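Side-chain contact in glycerol dehydratase (Clostridium butyricum, PDB 1R9D), which probably dehydrates glycerol without vitamin B12, as a lyase of the glycyl-radical, pyruvate formate-lyase-like family: residues A[139-142]-A[143-146]. Numbering follows the deposited sequence.
Sequences MTEE and TREA
Thr140 is the N-cap of helix 141-147, and its carbonyl O starts the helical bonding by taking Arg144 N at 3.0 Å. The bond is fairly straight, 161° at the hydrogen. Glu141 O and Glu142 O accept from Glu145 N and Ala146 N, respectively, both at 3.1 Å. Thr140 OG1 hydrogen-bonds Thr143 OG1 at 3.1 Å, and the two side chains cross at about a right angle. Thr140 OG1 lies between its own N and C (chi1 64°), pointing at the Thr143 side chain. A water takes the N-H of Thr140 and also bonds Thr143 OG1, at 2.8 Å. The Arg144 chain runs extended back toward the helix N-terminus, with CG 4.0 Å from Met139 CB. Its guanidinium lays one face over the Met139 carbonyl. Glu141 bends at chi2, bringing OE1 to the guanidinium edge. Glu141 OE1 salt-bridges Arg144 NH1 at 3.3 Å; the hydrogen bond within it is weak. Arg144 NH2 also bonds Thr136 O in helix 131-138, tying the two consecutive helices together. Helix 484-516 packs against Met139, Thr143 and Ala146; its His501 and Tyr497 hydrogen-bond Thr143 OG1 and Glu142 OE2. Thr140 packs on Glu202 in helix 197-230 of the second subunit.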
loop_
_atom_site.group_PDB
_atom_site.type_symbol
_atom_site.label_atom_id
_atom_site.label_comp_id
_atom_site.label_asym_id
_atom_site.label_seq_id
_atom_site.Cartn_x
_atom_site.Cartn_y
_atom_site.Cartn_z
ATOM N N MET A 139 5.685 -13.685 4.402
ATOM C CA MET A 139 5.620 -14.948 5.135
ATOM C C MET A 139 6.655 -15.015 6.249
ATOM O O MET A 139 7.770 -14.518 6.099
ATOM C CB MET A 139 5.849 -16.132 4.191
ATOM C CG MET A 139 4.774 -16.342 3.157
ATOM S SD MET A 139 5.152 -17.758 2.100
ATOM C CE MET A 139 4.267 -17.313 0.617
ATOM N N THR A 140 6.288 -15.639 7.364
ATOM C CA THR A 140 7.212 -15.789 8.482
ATOM C C THR A 140 8.162 -16.928 8.130
ATOM O O THR A 140 7.875 -17.727 7.242
ATOM C CB THR A 140 6.477 -16.163 9.769
ATOM O OG1 THR A 140 5.868 -17.448 9.608
ATOM C CG2 THR A 140 5.402 -15.133 10.089
ATOM N N GLU A 141 9.290 -17.014 8.825
ATOM C CA GLU A 141 10.243 -18.074 8.532
ATOM C C GLU A 141 9.618 -19.447 8.760
ATOM O O GLU A 141 9.851 -20.378 7.989
ATOM C CB GLU A 141 11.499 -17.920 9.389
ATOM C CG GLU A 141 12.615 -18.879 9.001
ATOM C CD GLU A 141 12.895 -18.871 7.505
ATOM O OE1 GLU A 141 13.225 -17.792 6.961
ATOM O OE2 GLU A 141 12.783 -19.946 6.874
ATOM N N GLU A 142 8.817 -19.575 9.813
ATOM C CA GLU A 142 8.173 -20.850 10.100
ATOM C C GLU A 142 7.206 -21.243 8.985
ATOM O O GLU A 142 7.081 -22.424 8.659
ATOM C CB GLU A 142 7.438 -20.791 11.440
ATOM C CG GLU A 142 6.611 -22.028 11.737
ATOM C CD GLU A 142 6.131 -22.081 13.175
ATOM O OE1 GLU A 142 5.796 -21.013 13.733
ATOM O OE2 GLU A 142 6.077 -23.192 13.743
ATOM N N THR A 143 6.524 -20.264 8.394
ATOM C CA THR A 143 5.597 -20.566 7.307
ATOM C C THR A 143 6.370 -21.001 6.063
ATOM O O THR A 143 5.965 -21.926 5.361
ATOM C CB THR A 143 4.710 -19.353 6.952
ATOM O OG1 THR A 143 3.796 -19.096 8.026
ATOM C CG2 THR A 143 3.915 -19.627 5.684
ATOM N N ARG A 144 7.486 -20.330 5.795
ATOM C CA ARG A 144 8.311 -20.670 4.641
ATOM C C ARG A 144 8.768 -22.123 4.731
ATOM O O ARG A 144 8.774 -22.847 3.735
ATOM C CB ARG A 144 9.532 -19.747 4.572
ATOM C CG ARG A 144 9.193 -18.300 4.260
ATOM C CD ARG A 144 10.380 -17.385 4.520
ATOM N NE ARG A 144 10.039 -15.986 4.278
ATOM C CZ ARG A 144 10.565 -14.960 4.940
ATOM N NH1 ARG A 144 11.462 -15.169 5.897
ATOM N NH2 ARG A 144 10.192 -13.722 4.649
ATOM N N GLU A 145 9.151 -22.549 5.930
ATOM C CA GLU A 145 9.599 -23.924 6.116
ATOM C C GLU A 145 8.450 -24.895 5.869
ATOM O O GLU A 145 8.611 -25.893 5.167
ATOM C CB GLU A 145 10.153 -24.115 7.526
ATOM C CG GLU A 145 11.294 -23.173 7.857
ATOM C CD GLU A 145 11.995 -23.540 9.144
ATOM O OE1 GLU A 145 11.303 -23.736 10.165
ATOM O OE2 GLU A 145 13.243 -23.628 9.136
ATOM N N ALA A 146 7.289 -24.593 6.441
ATOM C CA ALA A 146 6.113 -25.443 6.273
ATOM C C ALA A 146 5.724 -25.574 4.799
ATOM O O ALA A 146 5.271 -26.630 4.356
ATOM C CB ALA A 146 4.940 -24.878 7.077
HETATM O O HOH W 1 3.408 -16.394 7.471
#